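Local coordinates for putative uncharacterized protein (Emericella nidulans, PDB 3PGB) that is a copper- and topaquinone-containing amine oxidase that, like its family, probably oxidises primary amines to aldehydes with release of ammonia and hydrogen peroxide, at residues W277-I282 against S510-N515; L364-I369 against F488-H493; R375-L380 against G496-E501. All coordinates share one frame; numbering follows the deposited sequence.

Interaction 1: residues W277-I282 against S510-N515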
loop_
_atom_site.group_PDB
_atom_site.type_symbol
_atom_site.label_atom_id
_atom_site.label_comp_id
_atom_site.label_asym_id
_atom_site.label_seq_id
_atom_site.Cartn_x
_atom_site.Cartn_y
_atom_site.Cartn_z
ATOM N N TRP A 277 3.094 -36.757 -27.073
ATOM C CA TRP A 277 4.185 -36.288 -26.230
ATOM C C TRP A 277 4.621 -34.910 -26.721
ATOM O O TRP A 277 4.421 -34.585 -27.887
ATOM C CB TRP A 277 5.392 -37.218 -26.348
ATOM C CG TRP A 277 5.226 -38.591 -25.783
ATOM C CD1 TRP A 277 4.777 -39.698 -26.443
ATOM C CD2 TRP A 277 5.555 -39.020 -24.459
ATOM N NE1 TRP A 277 4.787 -40.786 -25.605
ATOM C CE2 TRP A 277 5.258 -40.397 -24.379
ATOM C CE3 TRP A 277 6.056 -38.372 -23.326
ATOM C CZ2 TRP A 277 5.449 -41.139 -23.212
ATOM C CZ3 TRP A 277 6.245 -39.109 -22.166
ATOM C CH2 TRP A 277 5.941 -40.477 -22.118
ATOM N N MET A 278 5.231 -34.110 -25.851
ATOM C CA MET A 278 5.923 -32.883 -26.294
ATOM C C MET A 278 7.267 -32.741 -25.597
ATOM O O MET A 278 7.406 -33.086 -24.428
ATOM C CB MET A 278 5.078 -31.629 -26.059
ATOM C CG MET A 278 5.592 -30.374 -26.790
ATOM S SD MET A 278 6.951 -29.472 -25.978
ATOM C CE MET A 278 6.047 -28.592 -24.708
ATOM N N TYR A 279 8.253 -32.250 -26.339
ATOM C CA TYR A 279 9.581 -31.975 -25.809
ATOM C C TYR A 279 10.279 -30.955 -26.707
ATOM O O TYR A 279 10.283 -31.094 -27.933
ATOM C CB TYR A 279 10.416 -33.259 -25.729
ATOM C CG TYR A 279 11.693 -33.099 -24.931
ATOM C CD1 TYR A 279 11.685 -33.196 -23.545
ATOM C CD2 TYR A 279 12.910 -32.841 -25.561
ATOM C CE1 TYR A 279 12.855 -33.045 -22.804
ATOM C CE2 TYR A 279 14.090 -32.688 -24.822
ATOM C CZ TYR A 279 14.048 -32.793 -23.447
ATOM O OH TYR A 279 15.199 -32.639 -22.706
ATOM N N ASN A 280 10.855 -29.924 -26.097
ATOM C CA ASN A 280 11.563 -28.894 -26.843
ATOM C C ASN A 280 10.716 -28.355 -28.000
ATOM O O ASN A 280 11.207 -28.193 -29.113
ATOM C CB ASN A 280 12.899 -29.458 -27.354
ATOM C CG ASN A 280 13.906 -28.372 -27.708
ATOM O OD1 ASN A 280 13.720 -27.193 -27.382
ATOM N ND2 ASN A 280 14.982 -28.768 -28.376
ATOM N N ASP A 281 9.435 -28.108 -27.728
ATOM C CA ASP A 281 8.504 -27.494 -28.686
ATOM C C ASP A 281 8.226 -28.344 -29.933
ATOM O O ASP A 281 7.797 -27.824 -30.962
ATOM C CB ASP A 281 9.009 -26.102 -29.096
ATOM C CG ASP A 281 7.902 -25.195 -29.610
ATOM O OD1 ASP A 281 8.179 -24.380 -30.510
ATOM O OD2 ASP A 281 6.758 -25.293 -29.121
ATOM N N ILE A 282 8.456 -29.651 -29.824
ATOM C CA ILE A 282 8.162 -30.599 -30.894
ATOM C C ILE A 282 7.137 -31.603 -30.395
ATOM O O ILE A 282 7.306 -32.191 -29.329
ATOM C CB ILE A 282 9.424 -31.352 -31.332
ATOM C CG1 ILE A 282 10.440 -30.373 -31.933
ATOM C CG2 ILE A 282 9.070 -32.448 -32.337
ATOM C CD1 ILE A 282 11.776 -31.010 -32.276
ATOM N N SER A 510 6.936 -23.583 -10.965
ATOM C CA SER A 510 7.916 -23.232 -11.978
ATOM C C SER A 510 7.492 -23.711 -13.360
ATOM O O SER A 510 6.455 -24.351 -13.512
ATOM C CB SER A 510 9.248 -23.869 -11.583
ATOM O OG SER A 510 10.291 -23.501 -12.447
ATOM N N ALA A 511 8.294 -23.377 -14.365
ATOM C CA ALA A 511 8.100 -23.863 -15.728
ATOM C C ALA A 511 9.458 -24.190 -16.329
ATOM O O ALA A 511 10.449 -23.534 -16.011
ATOM C CB ALA A 511 7.386 -22.818 -16.570
ATOM N N TYR A 512 9.507 -25.210 -17.184
ATOM C CA TYR A 512 10.750 -25.579 -17.863
ATOM C C TYR A 512 11.149 -24.463 -18.818
ATOM O O TYR A 512 10.293 -23.856 -19.463
ATOM C CB TYR A 512 10.597 -26.907 -18.616
ATOM C CG TYR A 512 11.916 -27.559 -18.980
ATOM C CD1 TYR A 512 12.755 -28.080 -17.993
ATOM C CD2 TYR A 512 12.321 -27.662 -20.303
ATOM C CE1 TYR A 512 13.966 -28.682 -18.319
ATOM C CE2 TYR A 512 13.529 -28.255 -20.641
ATOM C CZ TYR A 512 14.342 -28.768 -19.646
ATOM O OH TYR A 512 15.529 -29.354 -19.987
ATOM N N TYR A 513 12.447 -24.193 -18.902
ATOM C CA TYR A 513 12.944 -23.010 -19.619
ATOM C C TYR A 513 12.727 -23.095 -21.120
ATOM O O TYR A 513 12.483 -22.076 -21.768
ATOM C CB TYR A 513 14.433 -22.789 -19.341
ATOM C CG TYR A 513 15.373 -23.566 -20.241
ATOM C CD1 TYR A 513 16.024 -22.941 -21.301
ATOM C CD2 TYR A 513 15.611 -24.926 -20.033
ATOM C CE1 TYR A 513 16.888 -23.647 -22.134
ATOM C CE2 TYR A 513 16.478 -25.642 -20.858
ATOM C CZ TYR A 513 17.111 -24.998 -21.905
ATOM O OH TYR A 513 17.966 -25.697 -22.720
ATOM N N ALA A 514 12.808 -24.311 -21.658
ATOM C CA ALA A 514 12.934 -24.520 -23.095
ATOM C C ALA A 514 11.802 -23.864 -23.871
ATOM O O ALA A 514 10.641 -24.215 -23.700
ATOM C CB ALA A 514 13.010 -26.014 -23.413
ATOM N N ASN A 515 12.158 -22.884 -24.698
ATOM C CA ASN A 515 11.227 -22.252 -25.628
ATOM C C ASN A 515 10.089 -21.479 -24.954
ATOM O O ASN A 515 9.053 -21.234 -25.578
ATOM C CB ASN A 515 10.637 -23.297 -26.577
ATOM C CG ASN A 515 11.665 -24.302 -27.039
ATOM O OD1 ASN A 515 12.621 -23.952 -27.736
ATOM N ND2 ASN A 515 11.489 -25.557 -26.635
HETATM O O HOH W 1 14.705 -31.955 -20.041
#

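Interaction 2: residues L364-I369 against F488-H493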
loop_
_atom_site.group_PDB
_atom_site.type_symbol
_atom_site.label_atom_id
_atom_site.label_comp_id
_atom_site.label_asym_id
_atom_site.label_seq_id
_atom_site.Cartn_x
_atom_site.Cartn_y
_atom_site.Cartn_z
ATOM N N LEU A 364 -11.153 -18.526 6.918
ATOM C CA LEU A 364 -11.630 -17.477 7.826
ATOM C C LEU A 364 -12.744 -16.648 7.207
ATOM O O LEU A 364 -12.750 -16.404 6.005
ATOM C CB LEU A 364 -10.468 -16.553 8.218
ATOM C CG LEU A 364 -10.704 -15.425 9.223
ATOM C CD1 LEU A 364 -11.287 -15.940 10.523
ATOM C CD2 LEU A 364 -9.384 -14.711 9.473
ATOM N N SER A 365 -13.673 -16.206 8.046
ATOM C CA SER A 365 -14.747 -15.318 7.624
ATOM C C SER A 365 -15.197 -14.492 8.823
ATOM O O SER A 365 -15.078 -14.947 9.963
ATOM C CB SER A 365 -15.901 -16.150 7.084
ATOM O OG SER A 365 -16.798 -15.354 6.347
ATOM N N LEU A 366 -15.685 -13.280 8.568
ATOM C CA LEU A 366 -16.186 -12.392 9.626
ATOM C C LEU A 366 -17.669 -12.104 9.415
ATOM O O LEU A 366 -18.111 -11.905 8.282
ATOM C CB LEU A 366 -15.416 -11.067 9.647
ATOM C CG LEU A 366 -13.987 -11.091 10.191
ATOM C CD1 LEU A 366 -13.083 -11.937 9.317
ATOM C CD2 LEU A 366 -13.438 -9.674 10.304
ATOM N N PHE A 367 -18.426 -12.071 10.508
ATOM C CA PHE A 367 -19.857 -11.781 10.463
ATOM C C PHE A 367 -20.241 -10.694 11.461
ATOM O O PHE A 367 -19.607 -10.526 12.494
ATOM C CB PHE A 367 -20.666 -13.041 10.764
ATOM C CG PHE A 367 -20.695 -14.027 9.636
ATOM C CD1 PHE A 367 -19.736 -15.025 9.541
ATOM C CD2 PHE A 367 -21.685 -13.960 8.668
ATOM C CE1 PHE A 367 -19.768 -15.938 8.492
ATOM C CE2 PHE A 367 -21.721 -14.868 7.619
ATOM C CZ PHE A 367 -20.769 -15.856 7.529
ATOM N N ASP A 368 -21.304 -9.970 11.140
ATOM C CA ASP A 368 -21.862 -8.948 12.013
ATOM C C ASP A 368 -20.785 -7.987 12.517
ATOM O O ASP A 368 -20.692 -7.725 13.714
ATOM C CB ASP A 368 -22.611 -9.612 13.179
ATOM C CG ASP A 368 -23.547 -8.651 13.925
ATOM O OD1 ASP A 368 -23.897 -8.968 15.083
ATOM O OD2 ASP A 368 -23.941 -7.602 13.371
ATOM N N ILE A 369 -19.972 -7.474 11.596
ATOM C CA ILE A 369 -18.969 -6.471 11.930
ATOM C C ILE A 369 -19.699 -5.169 12.254
ATOM O O ILE A 369 -20.355 -4.608 11.383
ATOM C CB ILE A 369 -17.955 -6.239 10.760
ATOM C CG1 ILE A 369 -17.168 -7.522 10.462
ATOM C CG2 ILE A 369 -16.996 -5.110 11.091
ATOM C CD1 ILE A 369 -16.165 -7.393 9.344
ATOM N N PHE A 488 -3.501 -13.935 5.208
ATOM C CA PHE A 488 -4.645 -13.028 5.195
ATOM C C PHE A 488 -4.698 -12.233 6.484
ATOM O O PHE A 488 -4.494 -12.786 7.555
ATOM C CB PHE A 488 -5.943 -13.808 5.052
ATOM C CG PHE A 488 -6.039 -14.575 3.778
ATOM C CD1 PHE A 488 -5.734 -15.925 3.743
ATOM C CD2 PHE A 488 -6.427 -13.944 2.604
ATOM C CE1 PHE A 488 -5.818 -16.635 2.564
ATOM C CE2 PHE A 488 -6.514 -14.651 1.416
ATOM C CZ PHE A 488 -6.207 -15.999 1.398
ATOM N N SER A 489 -5.004 -10.943 6.379
ATOM C CA SER A 489 -5.066 -10.073 7.547
ATOM C C SER A 489 -6.280 -9.145 7.478
ATOM O O SER A 489 -6.537 -8.537 6.439
ATOM C CB SER A 489 -3.783 -9.248 7.649
ATOM O OG SER A 489 -2.632 -10.075 7.647
ATOM N N TYR A 490 -7.024 -9.049 8.581
ATOM C CA TYR A 490 -8.121 -8.094 8.701
ATOM C C TYR A 490 -7.736 -7.023 9.703
ATOM O O TYR A 490 -7.528 -7.317 10.872
ATOM C CB TYR A 490 -9.408 -8.788 9.135
ATOM C CG TYR A 490 -9.993 -9.635 8.038
ATOM C CD1 TYR A 490 -9.749 -11.007 7.981
ATOM C CD2 TYR A 490 -10.758 -9.059 7.032
ATOM C CE1 TYR A 490 -10.269 -11.781 6.959
ATOM C CE2 TYR A 490 -11.284 -9.826 6.011
ATOM C CZ TYR A 490 -11.034 -11.182 5.978
ATOM O OH TYR A 490 -11.564 -11.931 4.962
ATOM N N ASN A 491 -7.643 -5.784 9.232
ATOM C CA ASN A 491 -7.186 -4.665 10.049
ATOM C C ASN A 491 -8.353 -3.797 10.490
ATOM O O ASN A 491 -9.293 -3.597 9.731
ATOM C CB ASN A 491 -6.225 -3.783 9.246
ATOM C CG ASN A 491 -4.929 -4.475 8.925
ATOM O OD1 ASN A 491 -4.341 -5.138 9.782
ATOM N ND2 ASN A 491 -4.462 -4.322 7.693
ATOM N N PHE A 492 -8.265 -3.252 11.699
ATOM C CA PHE A 492 -9.230 -2.272 12.183
ATOM C C PHE A 492 -8.482 -1.105 12.806
ATOM O O PHE A 492 -7.603 -1.315 13.629
ATOM C CB PHE A 492 -10.157 -2.911 13.211
ATOM C CG PHE A 492 -10.843 -4.143 12.713
ATOM C CD1 PHE A 492 -10.225 -5.377 12.801
ATOM C CD2 PHE A 492 -12.099 -4.066 12.141
ATOM C CE1 PHE A 492 -10.846 -6.514 12.329
ATOM C CE2 PHE A 492 -12.732 -5.202 11.673
ATOM C CZ PHE A 492 -12.103 -6.427 11.768
ATOM N N HIS A 493 -8.848 0.117 12.427
ATOM C CA HIS A 493 -8.131 1.313 12.857
ATOM C C HIS A 493 -9.008 2.298 13.614
ATOM O O HIS A 493 -10.236 2.258 13.516
ATOM C CB HIS A 493 -7.529 1.994 11.646
ATOM C CG HIS A 493 -6.540 1.145 10.911
ATOM N ND1 HIS A 493 -6.920 0.166 10.019
ATOM C CD2 HIS A 493 -5.187 1.124 10.943
ATOM C CE1 HIS A 493 -5.841 -0.419 9.530
ATOM N NE2 HIS A 493 -4.777 0.142 10.077
HETATM O O HOH W 2 -11.019 -14.539 4.448
#

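Interaction 3: residues R375-L380 against G496-E501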
loop_
_atom_site.group_PDB
_atom_site.type_symbol
_atom_site.label_atom_id
_atom_site.label_comp_id
_atom_site.label_asym_id
_atom_site.label_seq_id
_atom_site.Cartn_x
_atom_site.Cartn_y
_atom_site.Cartn_z
ATOM N N ARG A 375 -24.113 -1.867 12.792
ATOM C CA ARG A 375 -23.567 -2.788 11.800
ATOM C C ARG A 375 -23.135 -2.030 10.540
ATOM O O ARG A 375 -23.846 -1.141 10.074
ATOM C CB ARG A 375 -24.597 -3.863 11.428
ATOM C CG ARG A 375 -24.064 -4.885 10.421
ATOM C CD ARG A 375 -25.047 -6.012 10.132
ATOM N NE ARG A 375 -25.489 -6.675 11.362
ATOM C CZ ARG A 375 -26.741 -6.707 11.825
ATOM N NH1 ARG A 375 -27.743 -6.138 11.167
ATOM N NH2 ARG A 375 -26.992 -7.334 12.965
ATOM N N VAL A 376 -21.962 -2.381 10.010
ATOM C CA VAL A 376 -21.513 -1.874 8.709
ATOM C C VAL A 376 -21.377 -3.004 7.685
ATOM O O VAL A 376 -21.571 -2.778 6.498
ATOM C CB VAL A 376 -20.195 -1.069 8.812
ATOM C CG1 VAL A 376 -20.109 -0.353 10.156
ATOM C CG2 VAL A 376 -18.991 -1.953 8.585
ATOM N N LEU A 377 -21.050 -4.210 8.149
ATOM C CA LEU A 377 -20.951 -5.389 7.287
ATOM C C LEU A 377 -21.570 -6.608 7.968
ATOM O O LEU A 377 -21.161 -6.991 9.066
ATOM C CB LEU A 377 -19.484 -5.684 6.965
ATOM C CG LEU A 377 -18.723 -4.700 6.061
ATOM C CD1 LEU A 377 -17.303 -4.478 6.555
ATOM C CD2 LEU A 377 -18.719 -5.178 4.617
ATOM N N TYR A 378 -22.565 -7.209 7.323
ATOM C CA TYR A 378 -23.139 -8.464 7.808
ATOM C C TYR A 378 -22.130 -9.599 7.657
ATOM O O TYR A 378 -22.064 -10.485 8.502
ATOM C CB TYR A 378 -24.443 -8.815 7.065
ATOM C CG TYR A 378 -24.958 -10.207 7.381
ATOM C CD1 TYR A 378 -25.640 -10.468 8.565
ATOM C CD2 TYR A 378 -24.738 -11.265 6.508
ATOM C CE1 TYR A 378 -26.102 -11.740 8.865
ATOM C CE2 TYR A 378 -25.192 -12.543 6.801
ATOM C CZ TYR A 378 -25.871 -12.774 7.981
ATOM O OH TYR A 378 -26.318 -14.044 8.271
ATOM N N GLU A 379 -21.355 -9.559 6.576
ATOM C CA GLU A 379 -20.441 -10.640 6.226
ATOM C C GLU A 379 -19.256 -10.118 5.404
ATOM O O GLU A 379 -19.439 -9.317 4.485
ATOM C CB GLU A 379 -21.187 -11.722 5.435
ATOM C CG GLU A 379 -20.320 -12.934 5.066
ATOM C CD GLU A 379 -21.021 -13.929 4.150
ATOM O OE1 GLU A 379 -20.444 -15.014 3.925
ATOM O OE2 GLU A 379 -22.135 -13.633 3.645
ATOM N N LEU A 380 -18.054 -10.568 5.764
ATOM C CA LEU A 380 -16.818 -10.278 5.030
ATOM C C LEU A 380 -15.978 -11.553 5.020
ATOM O O LEU A 380 -15.710 -12.122 6.070
ATOM C CB LEU A 380 -16.050 -9.140 5.709
ATOM C CG LEU A 380 -14.756 -8.600 5.079
ATOM C CD1 LEU A 380 -14.954 -8.128 3.646
ATOM C CD2 LEU A 380 -14.198 -7.452 5.930
ATOM N N GLY A 496 -11.763 4.314 12.005
ATOM C CA GLY A 496 -12.908 3.565 11.511
ATOM C C GLY A 496 -12.617 2.754 10.266
ATOM O O GLY A 496 -13.513 2.126 9.716
ATOM N N THR A 497 -11.363 2.747 9.831
ATOM C CA THR A 497 -10.989 2.081 8.592
ATOM C C THR A 497 -10.805 0.575 8.804
ATOM O O THR A 497 -10.073 0.145 9.695
ATOM C CB THR A 497 -9.703 2.693 8.009
ATOM O OG1 THR A 497 -9.934 4.077 7.687
ATOM C CG2 THR A 497 -9.265 1.947 6.759
ATOM N N ILE A 498 -11.492 -0.212 7.983
ATOM C CA ILE A 498 -11.363 -1.665 7.972
ATOM C C ILE A 498 -10.501 -2.013 6.786
ATOM O O ILE A 498 -10.734 -1.499 5.695
ATOM C CB ILE A 498 -12.732 -2.350 7.769
ATOM C CG1 ILE A 498 -13.697 -1.990 8.911
ATOM C CG2 ILE A 498 -12.557 -3.870 7.639
ATOM C CD1 ILE A 498 -15.154 -1.975 8.503
ATOM N N GLY A 499 -9.512 -2.880 6.980
ATOM C CA GLY A 499 -8.616 -3.278 5.894
ATOM C C GLY A 499 -8.661 -4.771 5.651
ATOM O O GLY A 499 -8.709 -5.557 6.601
ATOM N N VAL A 500 -8.662 -5.165 4.380
ATOM C CA VAL A 500 -8.527 -6.570 4.005
ATOM C C VAL A 500 -7.289 -6.714 3.125
ATOM O O VAL A 500 -7.200 -6.085 2.076
ATOM C CB VAL A 500 -9.772 -7.083 3.258
ATOM C CG1 VAL A 500 -9.671 -8.591 3.022
ATOM C CG2 VAL A 500 -11.045 -6.740 4.036
ATOM N N GLU A 501 -6.334 -7.530 3.567
ATOM C CA GLU A 501 -5.066 -7.716 2.860
ATOM C C GLU A 501 -4.744 -9.179 2.604
ATOM O O GLU A 501 -5.139 -10.065 3.366
ATOM C CB GLU A 501 -3.910 -7.153 3.682
ATOM C CG GLU A 501 -3.830 -5.647 3.743
ATOM C CD GLU A 501 -2.694 -5.179 4.639
ATOM O OE1 GLU A 501 -1.593 -5.784 4.589
ATOM O OE2 GLU A 501 -2.907 -4.211 5.400
#

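Interaction 1: residues W277-I282 against S510-N515
Asn280 and Asn515 make the tight part of this contact, amide to amide. ND2 of Asn515 donates an N-H to OD1 of Asn280 over 2.9 Å, with an N-H...O angle of 164°. The donor lies in the carbonyl plane on a lone pair, and the two amide planes are only 20° apart although the side chains cross at about a right angle. CG of Asn280 stands anti to its backbone N (chi1 -160°), and OD1 beyond it faces Asn515. The same ND2 passes 3.5 Å from CB of Asp281, while CB of Ala514 lies 4.2 Å from OD1 of Asn280. Asparagine suits both places, because its amide can donate or accept and it tolerates the left-handed backbone found at both residues.

The other side is looser across the interface, although more deeply buried. The hydroxyls of Tyr279 and Tyr512 stay 4.3 Å apart and are bridged by a water, which lies 2.7 Å from Tyr512 OH and donates to it. Each phenol also hydrogen-bonds to the protein, Tyr279 with the backbone N of Leu302 and Tyr512 with the carbonyl of Lys303. Tyrosine suits the place because its ring packs in the interior while its hydroxyl has both the water and a backbone partner. At the partly exposed end, Asp281 sends OD2 to the hydroxyl of Ser564 of the second subunit, bringing the dimer partner to the edge of the contact.

Tyr279 and Ile282 exchange two backbone hydrogen bonds around Asn280 and Asp281, both left-handed: this is the type I' turn of a tight two-residue beta hairpin, here closing strands 273-279 and 282-284 of a five-stranded antiparallel sheet and touching the loop that follows strand 511-512.

Interaction 2: residues L364-I369 against F488-H493
Tyr490 turns one ring face to Leu366 and an edge to Leu364, in the apolar filling between two strands of the large beta sandwich typical of copper amine oxidases. Strands 364-367 and 488-492 run nearly the same way, 22° apart, and their axes approach to 9.6 Å, a spacing bridged by side chains rather than by backbone bonds.

Leu366 is the forked residue at the middle. Its CG stands anti to the carbonyl carbon (chi1 -73°); of the two methyls, CD1 packs on Tyr490 and CD2 mainly on Phe492. CD1 sits over the Tyr490 face, 3.8 Å from the ring centroid and 17° off the normal, a CH-pi contact in which the side chains slide past each other in opposite directions. CD2 instead meets Phe492 tip to tip, in the plane of that ring and 3.8 Å from CZ. Leu364 approaches Tyr490 from the rim, its CD2 4.0 Å from CE1, and Ile369 brings CG2 to the Phe492 edge. Leucine suits position 366 because its two methyls can pack on two rings at once. Phe492, wholly apolar, is also flanked by Phe354, whose ring is close to parallel with it.

Strand 486-492 follows shortly after Tyr484, the residue modified to topaquinone. The hydroxyl of Tyr490 brings a polar end into the core: a water in the plane of the ring lies 2.7 Å from Tyr490 OH and donates to Leu364 O at 3.0 Å.

Interaction 3: residues R375-L380 against G496-E501
The chains of 375-380 and 496-501 run in the same general direction but well separated, with CA atoms 10.2 Å apart at Val376 and Ile498 and 9.1 Å at Leu380 and Val500. They lie across the core of the beta sandwich that forms the enzyme domain. Regular alternation is broken in 375-380, where the chain turns corners at Val376 and Tyr378, and the neighbours Val376 and Leu377 consequently both point inward.

Ile498 packs against both. Its CG1 is anti to the carbonyl carbon (chi1 -61°), and the CD1 methyl beyond it meets two side chains tip to tip, 3.8 Å from Val376 CG2 and 3.8 Å from Leu377 CD1. An isoleucine fits because its longer branch reaches the far strand while its beta branching suits an extended backbone. Phe719 of strand 714-722 packs against Leu377, Leu380 and Ile498. Leu377 also touches Phe542, one of the calcium-site residues, and its side chain is about 8 Å from the bound calcium.

Further along, Leu380 reaches both branched residues of the other strand: CD2 lies 4.3 Å from Ile498 CG2 and 3.7 Å from Val500 CG2.

Interactions 2 and 3 are neighbours in the enzyme domain, their centres 6 Å apart. Strand 363-371 pairs antiparallel with 374-389, and strand 486-492 with 498-504, so two adjacent hairpins face each other and their segments alternate along the chain. A salt bridge from Asp368 to Arg375 (OD2 to NE, 2.7 Å) ties the first hairpin together. Interaction 1 lies on the periphery, its centre 43 Å from that of interaction 2 and 46 Å from that of interaction 3, and closes a loop in which both are nested. Two parts of the chain far apart in sequence thus meet in the sandwich core, while interaction 1 joins that enzyme domain to a separate five-stranded sheet beside the second subunit.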